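Local coordinates for protein purine nucleoside phosphorylase (Schistosoma mansoni, PDB 5KO5) that catalyses the reversible phosphorolysis of purine nucleosides, releasing the free base and ribose 1-phosphate, and is seen here with cytosine bound, at residues L242-S247 against E260-V265; G121-L126 against G215-G220; G129-I134 against D271-W276. All blocks are in the same frame, centred on the assembly; numbering follows the deposited sequence. Where two conformers were deposited one is given.

Interaction 1 of 3, residues L242-S247 against E260-V265. With CYT (6-aminopyrimidin-2(1H)-one), chain B.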
loop_
_atom_site.group_PDB
_atom_site.type_symbol
_atom_site.label_atom_id
_atom_site.label_comp_id
_atom_site.label_asym_id
_atom_site.label_seq_id
_atom_site.Cartn_x
_atom_site.Cartn_y
_atom_site.Cartn_z
ATOM N N LEU A 242 3.462 -15.846 -18.279
ATOM C CA LEU A 242 3.067 -17.236 -18.453
ATOM C C LEU A 242 2.084 -17.574 -17.340
ATOM O O LEU A 242 2.398 -17.400 -16.161
ATOM C CB LEU A 242 4.291 -18.146 -18.383
ATOM C CG LEU A 242 4.024 -19.656 -18.347
ATOM C CD1 LEU A 242 3.262 -20.120 -19.582
ATOM C CD2 LEU A 242 5.338 -20.395 -18.226
ATOM N N ILE A 243 0.895 -18.038 -17.712
ATOM C CA ILE A 243 -0.167 -18.303 -16.746
ATOM C C ILE A 243 0.101 -19.648 -16.078
ATOM O O ILE A 243 0.073 -20.698 -16.729
ATOM C CB ILE A 243 -1.550 -18.271 -17.410
ATOM C CG1 ILE A 243 -1.786 -16.911 -18.096
ATOM C CG2 ILE A 243 -2.629 -18.619 -16.400
ATOM C CD1 ILE A 243 -1.625 -15.708 -17.158
ATOM N N ALA A 244 0.362 -19.624 -14.770
ATOM C CA ALA A 244 0.622 -20.866 -14.044
ATOM C C ALA A 244 -0.663 -21.617 -13.709
ATOM O O ALA A 244 -0.657 -22.847 -13.628
ATOM C CB ALA A 244 1.398 -20.572 -12.759
ATOM N N ASN A 245 -1.762 -20.897 -13.521
ATOM C CA ASN A 245 -3.009 -21.465 -13.032
ATOM C C ASN A 245 -4.057 -20.389 -13.217
ATOM O O ASN A 245 -3.728 -19.211 -13.355
ATOM C CB ASN A 245 -2.899 -21.802 -11.540
ATOM C CG ASN A 245 -2.770 -20.562 -10.681
ATOM O OD1 ASN A 245 -1.764 -19.850 -10.761
ATOM N ND2 ASN A 245 -3.795 -20.273 -9.880
ATOM N N ASN A 246 -5.320 -20.788 -13.214
ATOM C CA ASN A 246 -6.402 -19.817 -13.157
ATOM C C ASN A 246 -6.887 -19.752 -11.718
ATOM O O ASN A 246 -7.502 -20.702 -11.216
ATOM C CB ASN A 246 -7.546 -20.154 -14.104
ATOM C CG ASN A 246 -8.530 -19.027 -14.189
ATOM O OD1 ASN A 246 -9.203 -18.730 -13.213
ATOM N ND2 ASN A 246 -8.570 -18.341 -15.331
ATOM N N SER A 247 -6.607 -18.630 -11.059
ATOM C CA SER A 247 -6.892 -18.531 -9.634
ATOM C C SER A 247 -8.382 -18.457 -9.345
ATOM O O SER A 247 -8.813 -18.851 -8.259
ATOM C CB SER A 247 -6.154 -17.338 -9.028
ATOM O OG SER A 247 -4.762 -17.477 -9.254
ATOM N N GLU A 260 5.773 -25.130 -6.591
ATOM C CA GLU A 260 6.209 -26.300 -7.355
ATOM C C GLU A 260 5.330 -26.507 -8.584
ATOM O O GLU A 260 5.832 -26.841 -9.668
ATOM C CB GLU A 260 6.228 -27.556 -6.475
ATOM C CG GLU A 260 7.190 -27.512 -5.294
ATOM C CD GLU A 260 6.595 -26.830 -4.071
ATOM O OE1 GLU A 260 6.802 -25.611 -3.908
ATOM O OE2 GLU A 260 5.914 -27.515 -3.275
ATOM N N LYS A 261 4.017 -26.324 -8.439
ATOM C CA LYS A 261 3.139 -26.412 -9.601
ATOM C C LYS A 261 3.428 -25.291 -10.583
ATOM O O LYS A 261 3.422 -25.505 -11.804
ATOM C CB LYS A 261 1.671 -26.396 -9.166
ATOM C CG LYS A 261 1.261 -27.655 -8.423
ATOM C CD LYS A 261 -0.249 -27.847 -8.397
ATOM C CE LYS A 261 -0.916 -26.960 -7.362
ATOM N NZ LYS A 261 -2.385 -27.213 -7.296
ATOM N N VAL A 262 3.710 -24.093 -10.069
ATOM C CA VAL A 262 4.064 -22.973 -10.936
ATOM C C VAL A 262 5.301 -23.313 -11.753
ATOM O O VAL A 262 5.322 -23.144 -12.976
ATOM C CB VAL A 262 4.267 -21.697 -10.099
ATOM C CG1 VAL A 262 4.886 -20.576 -10.947
ATOM C CG2 VAL A 262 2.941 -21.242 -9.496
ATOM N N LEU A 263 6.345 -23.810 -11.086
ATOM C CA LEU A 263 7.591 -24.109 -11.780
ATOM C C LEU A 263 7.417 -25.228 -12.796
ATOM O O LEU A 263 8.136 -25.266 -13.800
ATOM C CB LEU A 263 8.690 -24.462 -10.779
ATOM C CG LEU A 263 9.235 -23.294 -9.959
ATOM C CD1 LEU A 263 10.310 -23.775 -8.998
ATOM C CD2 LEU A 263 9.774 -22.204 -10.886
ATOM N N ALA A 264 6.489 -26.165 -12.548
ATOM C CA ALA A 264 6.242 -27.222 -13.526
ATOM C C ALA A 264 5.616 -26.662 -14.796
ATOM O O ALA A 264 5.899 -27.149 -15.898
ATOM C CB ALA A 264 5.356 -28.311 -12.916
ATOM N N VAL A 265 4.757 -25.646 -14.669
ATOM C CA VAL A 265 4.233 -24.984 -15.863
ATOM C C VAL A 265 5.352 -24.258 -16.600
ATOM O O VAL A 265 5.438 -24.316 -17.833
ATOM C CB VAL A 265 3.058 -24.052 -15.508
ATOM C CG1 VAL A 265 2.556 -23.346 -16.762
ATOM C CG2 VAL A 265 1.937 -24.856 -14.879
HETATM N N3 CYT B . 0.432 -15.902 -8.618
HETATM C C4 CYT B . 0.260 -17.077 -9.224
HETATM N N1 CYT B . 2.667 -15.848 -9.422
HETATM C C2 CYT B . 1.629 -15.266 -8.685
HETATM O O2 CYT B . 1.821 -14.198 -8.095
HETATM N N4 CYT B . -0.939 -17.661 -9.110
HETATM C C5 CYT B . 1.304 -17.684 -9.989
HETATM C C6 CYT B . 2.479 -17.041 -10.052
#
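V262 and A244 meet where the end of strand 236-246 passes beside the start of helix 259-283, the two short axes 7.8 Å apart at closest. V262 can be followed outward from the helix. Its CB lies 4.1 Å from A244 CB; CG1, anti to the backbone N (chi1 170°), stays against that same methyl; CG2, on the other branch, touches A244 CB at 3.7 Å and, beyond it, C5 of the cytosine at 3.9 Å. One methyl of V262 thus serves both the strand and the ligand. One turn on, V265 spreads its two methyls over the strand backbone: CG1 rests 3.6 Å from I243 O, and CG2 3.5 Å from A244 O, a carbonyl that S128 OG also reaches with a hydrogen bond. L242 closes this end of the contact, its CD2 set against the V265 carbonyl. The arrangement belongs to the base pocket of the phosphorylase superfamily, in which residues at the end of a central strand hold the heterocycle. Here N245 does so: the amino N4 of cytosine donates to its OD1 at 2.9 Å, a fairly straight bond (162°). The other end of the amide is occupied as well, ND2 donating to S247 OG at 3.0 Å in a bent bond (137°), with the hydroxyl oxygen tilted out of the amide plane, and bonding D250 OD2, which probably fixes which end of the amide faces the ligand. S247 OG is in turn bonded to E203 OE2, which also bonds the cytosine, while N246 turns its OD1 to L249 N as N-cap of the next helix.

Interaction 2 of 3, residues G121-L126 against G215-G220. With CYT (6-aminopyrimidin-2(1H)-one), chain B.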
loop_
_atom_site.group_PDB
_atom_site.type_symbol
_atom_site.label_atom_id
_atom_site.label_comp_id
_atom_site.label_asym_id
_atom_site.label_seq_id
_atom_site.Cartn_x
_atom_site.Cartn_y
_atom_site.Cartn_z
ATOM N N GLY A 121 -3.799 -16.454 -13.494
ATOM C CA GLY A 121 -4.847 -15.982 -14.387
ATOM C C GLY A 121 -6.111 -15.629 -13.616
ATOM O O GLY A 121 -6.564 -16.395 -12.758
ATOM N N ILE A 122 -6.676 -14.466 -13.921
ATOM C CA ILE A 122 -7.940 -14.012 -13.357
ATOM C C ILE A 122 -9.059 -14.093 -14.388
ATOM O O ILE A 122 -10.135 -14.621 -14.110
ATOM C CB ILE A 122 -7.808 -12.577 -12.801
ATOM C CG1 ILE A 122 -6.720 -12.492 -11.728
ATOM C CG2 ILE A 122 -9.148 -12.099 -12.255
ATOM C CD1 ILE A 122 -7.049 -13.260 -10.441
ATOM N N ASN A 123 -8.815 -13.554 -15.586
ATOM C CA ASN A 123 -9.768 -13.639 -16.686
ATOM C C ASN A 123 -10.125 -15.092 -16.963
ATOM O O ASN A 123 -9.258 -15.969 -16.989
ATOM C CB ASN A 123 -9.133 -13.033 -17.945
ATOM C CG ASN A 123 -10.141 -12.824 -19.074
ATOM O OD1 ASN A 123 -10.744 -13.768 -19.574
ATOM N ND2 ASN A 123 -10.315 -11.570 -19.477
ATOM N N ARG A 124 -11.413 -15.340 -17.200
ATOM C CA ARG A 124 -11.872 -16.707 -17.389
ATOM C C ARG A 124 -11.314 -17.360 -18.636
ATOM O O ARG A 124 -11.298 -18.592 -18.714
ATOM C CB ARG A 124 -13.402 -16.751 -17.451
ATOM C CG ARG A 124 -14.020 -17.863 -16.594
ATOM C CD ARG A 124 -13.918 -17.605 -15.102
ATOM N NE ARG A 124 -13.053 -16.497 -14.729
ATOM C CZ ARG A 124 -13.435 -15.231 -14.633
ATOM N NH1 ARG A 124 -14.705 -14.884 -14.835
ATOM N NH2 ARG A 124 -12.524 -14.326 -14.329
ATOM N N LYS A 125 -10.883 -16.576 -19.619
ATOM C CA LYS A 125 -10.387 -17.168 -20.852
ATOM C C LYS A 125 -9.010 -17.797 -20.687
ATOM O O LYS A 125 -8.549 -18.487 -21.600
ATOM C CB LYS A 125 -10.353 -16.114 -21.954
ATOM C CG LYS A 125 -11.723 -15.599 -22.356
ATOM C CD LYS A 125 -11.584 -14.484 -23.375
ATOM C CE LYS A 125 -12.932 -14.021 -23.887
ATOM N NZ LYS A 125 -12.778 -12.970 -24.931
ATOM N N LEU A 126 -8.358 -17.601 -19.545
ATOM C CA LEU A 126 -6.956 -17.958 -19.373
ATOM C C LEU A 126 -6.813 -19.332 -18.730
ATOM O O LEU A 126 -7.386 -19.594 -17.664
ATOM C CB LEU A 126 -6.246 -16.903 -18.525
ATOM C CG LEU A 126 -6.200 -15.503 -19.148
ATOM C CD1 LEU A 126 -5.557 -14.485 -18.196
ATOM C CD2 LEU A 126 -5.475 -15.526 -20.496
ATOM N N GLY A 215 -11.422 -5.622 -13.341
ATOM C CA GLY A 215 -10.955 -5.708 -14.708
ATOM C C GLY A 215 -9.659 -6.467 -14.915
ATOM O O GLY A 215 -9.343 -6.819 -16.059
ATOM N N CYS A 216 -8.917 -6.750 -13.844
ATOM C CA CYS A 216 -7.598 -7.362 -13.973
ATOM C C CYS A 216 -7.677 -8.718 -14.660
ATOM O O CYS A 216 -8.552 -9.535 -14.368
ATOM C CB CYS A 216 -6.969 -7.563 -12.597
ATOM S SG CYS A 216 -6.776 -6.077 -11.620
ATOM N N ASP A 217 -6.732 -8.967 -15.559
ATOM C CA ASP A 217 -6.667 -10.242 -16.261
ATOM C C ASP A 217 -5.692 -11.229 -15.647
ATOM O O ASP A 217 -5.947 -12.436 -15.709
ATOM C CB ASP A 217 -6.307 -10.014 -17.731
ATOM C CG ASP A 217 -7.334 -9.145 -18.435
ATOM O OD1 ASP A 217 -8.492 -9.601 -18.538
ATOM O OD2 ASP A 217 -7.018 -8.017 -18.858
ATOM N N VAL A 218 -4.572 -10.757 -15.090
ATOM C CA VAL A 218 -3.543 -11.602 -14.491
ATOM C C VAL A 218 -3.029 -10.894 -13.243
ATOM O O VAL A 218 -3.186 -9.681 -13.092
ATOM C CB VAL A 218 -2.370 -11.933 -15.449
ATOM C CG1 VAL A 218 -2.879 -12.445 -16.789
ATOM C CG2 VAL A 218 -1.492 -10.731 -15.665
ATOM N N VAL A 219 -2.427 -11.664 -12.336
ATOM C CA VAL A 219 -1.851 -11.103 -11.112
ATOM C C VAL A 219 -0.486 -11.735 -10.864
ATOM O O VAL A 219 -0.295 -12.941 -11.071
ATOM C CB VAL A 219 -2.800 -11.264 -9.900
ATOM C CG1 VAL A 219 -3.102 -12.736 -9.609
ATOM C CG2 VAL A 219 -2.230 -10.580 -8.656
ATOM N N GLY A 220 0.478 -10.922 -10.437
ATOM C CA GLY A 220 1.774 -11.468 -10.084
ATOM C C GLY A 220 2.526 -10.486 -9.220
ATOM O O GLY A 220 2.023 -9.410 -8.892
HETATM N N3 CYT B . 0.432 -15.902 -8.618
HETATM C C4 CYT B . 0.260 -17.077 -9.224
HETATM N N1 CYT B . 2.667 -15.848 -9.422
HETATM C C2 CYT B . 1.629 -15.266 -8.685
HETATM O O2 CYT B . 1.821 -14.198 -8.095
HETATM N N4 CYT B . -0.939 -17.661 -9.110
HETATM C C5 CYT B . 1.304 -17.684 -9.989
HETATM C C6 CYT B . 2.479 -17.041 -10.052
#
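I122 and N123 both turn their backbone N-H groups onto the carbonyl of D217, just beyond G121 and V218, which form an antiparallel non-hydrogen-bonded pair. The two donors reach D217 O from the same face of its plane, I122 N at 2.8 Å and well above that plane, N123 N at 3.1 Å and tilted less. A further bond ties the side chains: N123 ND2 donates to D217 OD1 at 2.8 Å, nearly straight (165°), with the carboxylate oxygen close to the amide plane and met almost along its C-O axis. The two groups lie side by side and point the same way; N123 CG stands anti to its backbone N (chi1 -169°), which carries the amide out alongside the aspartate. The opposite atom of this amide is engaged too, since N123 OD1 accepts from K125 N on a lone pair, an Asx turn that opens the type I turn from N123 to L126. D217 OD2 has its own partner in V193 N on strand 189-196.

Aliphatic groups pack round this polar pair. I122 lays CG2 against the C216 carbonyl, 3.4 Å from C216 O, and brings CD1 to V219 CG1 at 4.1 Å, S208 and L212 of helix 205-213 packing against the same isoleucine. L126 crosses V218 at about a right angle, its CD1 touching V218 CG1 at 3.6 Å and lying 3.2 Å from D217 O as well. Farther along the strand, G220 CA comes within 3.4 Å of cytosine O2, where the strand forms part of the ligand pocket. With a backbone oxygen gripped twice and both ends of the N123 amide committed, the turn is probably held firmly here and the amide fixed in its rotation, and the amide donor probably helps to stabilise the negative charge of D217.

Interaction 3 of 3, residues G129-I134 against D271-W276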
loop_
_atom_site.group_PDB
_atom_site.type_symbol
_atom_site.label_atom_id
_atom_site.label_comp_id
_atom_site.label_asym_id
_atom_site.label_seq_id
_atom_site.Cartn_x
_atom_site.Cartn_y
_atom_site.Cartn_z
ATOM N N GLY A 129 -0.604 -22.488 -18.742
ATOM C CA GLY A 129 0.205 -22.624 -19.933
ATOM C C GLY A 129 -0.035 -21.573 -21.001
ATOM O O GLY A 129 0.686 -21.567 -22.005
ATOM N N ASP A 130 -1.019 -20.693 -20.825
ATOM C CA ASP A 130 -1.239 -19.615 -21.777
ATOM C C ASP A 130 -0.224 -18.499 -21.546
ATOM O O ASP A 130 0.385 -18.388 -20.482
ATOM C CB ASP A 130 -2.647 -19.027 -21.622
ATOM C CG ASP A 130 -3.747 -19.936 -22.176
ATOM O OD1 ASP A 130 -3.443 -20.935 -22.864
ATOM O OD2 ASP A 130 -4.936 -19.636 -21.928
ATOM N N PHE A 131 -0.048 -17.665 -22.565
ATOM C CA PHE A 131 0.788 -16.475 -22.481
ATOM C C PHE A 131 -0.101 -15.244 -22.567
ATOM O O PHE A 131 -1.053 -15.212 -23.353
ATOM C CB PHE A 131 1.792 -16.414 -23.631
ATOM C CG PHE A 131 2.714 -17.590 -23.702
ATOM C CD1 PHE A 131 3.701 -17.776 -22.744
ATOM C CD2 PHE A 131 2.615 -18.500 -24.740
ATOM C CE1 PHE A 131 4.565 -18.867 -22.819
ATOM C CE2 PHE A 131 3.474 -19.584 -24.821
ATOM C CZ PHE A 131 4.448 -19.765 -23.858
ATOM N N VAL A 132 0.220 -14.223 -21.775
ATOM C CA VAL A 132 -0.485 -12.946 -21.830
ATOM C C VAL A 132 0.506 -11.836 -22.161
ATOM O O VAL A 132 1.452 -11.588 -21.399
ATOM C CB VAL A 132 -1.245 -12.655 -20.531
ATOM C CG1 VAL A 132 -1.914 -11.290 -20.612
ATOM C CG2 VAL A 132 -2.280 -13.748 -20.281
ATOM N N LEU A 133 0.301 -11.186 -23.307
ATOM C CA LEU A 133 1.016 -9.954 -23.614
ATOM C C LEU A 133 0.441 -8.855 -22.731
ATOM O O LEU A 133 -0.751 -8.549 -22.810
ATOM C CB LEU A 133 0.839 -9.593 -25.089
ATOM C CG LEU A 133 1.180 -10.700 -26.087
ATOM C CD1 LEU A 133 0.898 -10.243 -27.511
ATOM C CD2 LEU A 133 2.629 -11.144 -25.932
ATOM N N ILE A 134 1.268 -8.275 -21.875
ATOM C CA ILE A 134 0.765 -7.284 -20.932
ATOM C C ILE A 134 0.594 -5.949 -21.643
ATOM O O ILE A 134 1.524 -5.447 -22.281
ATOM C CB ILE A 134 1.693 -7.175 -19.717
ATOM C CG1 ILE A 134 1.700 -8.512 -18.982
ATOM C CG2 ILE A 134 1.214 -6.041 -18.782
ATOM C CD1 ILE A 134 2.779 -8.619 -17.932
ATOM N N ASP A 271 10.838 -24.022 -23.301
ATOM C CA ASP A 271 11.518 -24.107 -24.588
ATOM C C ASP A 271 10.788 -23.309 -25.656
ATOM O O ASP A 271 11.424 -22.657 -26.497
ATOM C CB ASP A 271 11.709 -25.568 -24.984
ATOM C CG ASP A 271 12.666 -26.280 -24.067
ATOM O OD1 ASP A 271 13.889 -26.082 -24.224
ATOM O OD2 ASP A 271 12.196 -27.035 -23.190
ATOM N N LEU A 272 9.454 -23.342 -25.638
ATOM C CA LEU A 272 8.680 -22.531 -26.573
ATOM C C LEU A 272 8.913 -21.047 -26.329
ATOM O O LEU A 272 9.086 -20.273 -27.278
ATOM C CB LEU A 272 7.197 -22.867 -26.444
ATOM C CG LEU A 272 6.252 -22.095 -27.372
ATOM C CD1 LEU A 272 6.593 -22.347 -28.840
ATOM C CD2 LEU A 272 4.803 -22.439 -27.086
ATOM N N LEU A 273 8.941 -20.634 -25.060
ATOM C CA LEU A 273 9.168 -19.230 -24.752
ATOM C C LEU A 273 10.567 -18.788 -25.169
ATOM O O LEU A 273 10.747 -17.666 -25.658
ATOM C CB LEU A 273 8.934 -19.001 -23.264
ATOM C CG LEU A 273 9.040 -17.563 -22.776
ATOM C CD1 LEU A 273 7.998 -16.679 -23.442
ATOM C CD2 LEU A 273 8.880 -17.529 -21.266
ATOM N N GLN A 274 11.565 -19.661 -25.007
ATOM C CA GLN A 274 12.912 -19.314 -25.449
ATOM C C GLN A 274 12.951 -19.102 -26.957
ATOM O O GLN A 274 13.541 -18.131 -27.449
ATOM C CB GLN A 274 13.911 -20.402 -25.059
ATOM C CG GLN A 274 15.317 -20.040 -25.531
ATOM C CD GLN A 274 16.219 -21.235 -25.765
ATOM O OE1 GLN A 274 15.769 -22.380 -25.795
ATOM N NE2 GLN A 274 17.511 -20.970 -25.928
ATOM N N MET A 275 12.348 -20.025 -27.708
ATOM C CA MET A 275 12.304 -19.890 -29.160
ATOM C C MET A 275 11.587 -18.603 -29.555
ATOM O O MET A 275 12.045 -17.868 -30.438
ATOM C CB MET A 275 11.616 -21.130 -29.752
ATOM C CG MET A 275 11.693 -21.272 -31.264
ATOM S SD MET A 275 10.564 -20.170 -32.132
ATOM C CE MET A 275 9.052 -20.507 -31.288
ATOM N N TRP A 276 10.475 -18.306 -28.887
ATOM C CA TRP A 276 9.695 -17.117 -29.208
ATOM C C TRP A 276 10.519 -15.857 -28.988
ATOM O O TRP A 276 10.597 -14.984 -29.863
ATOM C CB TRP A 276 8.478 -17.104 -28.292
ATOM C CG TRP A 276 7.405 -16.124 -28.618
ATOM C CD1 TRP A 276 7.256 -15.399 -29.771
ATOM C CD2 TRP A 276 6.288 -15.802 -27.793
ATOM N NE1 TRP A 276 6.117 -14.626 -29.696
ATOM C CE2 TRP A 276 5.503 -14.860 -28.492
ATOM C CE3 TRP A 276 5.876 -16.214 -26.517
ATOM C CZ2 TRP A 276 4.331 -14.319 -27.957
ATOM C CZ3 TRP A 276 4.714 -15.683 -25.989
ATOM C CH2 TRP A 276 3.953 -14.744 -26.709
#
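F131 and W276 make the aromatic part of this contact, between strand 131-139 and helix 259-283. Their six-membered rings have centroids 5.1 Å apart and planes inclined by 59°, an oblique meeting. W276 CZ3 sits over one face of the phenyl ring, displaced toward its rim, and approaches F131 CG at 3.6 Å; the indole also reaches back to F131 CB, and the two side chains slide past each other in opposite directions. W276 CG is anti to its backbone N (chi1 -169°), which carries CG off the helix toward the strand.

The aliphatic contacts are with leucines. L272 CD2 lies at the edge of the F131 ring, in its plane, 3.9 Å from F131 CE2, while L273 CD1 comes obliquely to F131 CE1, on the other side of the ring's tip, at 4.1 Å. From the strand, L133 sends CD2 to W276 CH2 at 3.9 Å, also obliquely to the indole.

Polar bonding across the two segments is absent. The indole NE1 instead donates to A176 O of helix 170-182, and F185 packs edge-to-face with the same tryptophan. G129 O accepts from R269 NE, a link from the loop before the strand to the preceding turn of the helix.

With its two axes 12.5 Å apart, a separation spanned by large side chains, the contact is that of a long C-terminal helix laid on the central sheet, as in the alpha/beta fold of the purine nucleoside phosphorylases.

In the fold
Interactions 1 and 3 use the same helix, 259-283, laid on neighbouring antiparallel strands of one sheet, and interaction 1 is nested in the loop that interaction 3 closes. All three are largely buried, but their chemistry follows their place. At 242-247 with 260-265 small aliphatic groups pack beside the pocket, where V262 touches the cytosine and N245 hydrogen-bonds it; at 129-134 with 271-276, with the F131 side chain about 13 Å from the ligand, the contact is made by large rings and leucines. Interaction 2 alone has hydrogen bonds between its two segments, and it joins interaction 1 through probable hydrogen bonds of G121 with N245 and S247. V132 ties interactions 2 and 3, packing on L126 and V218.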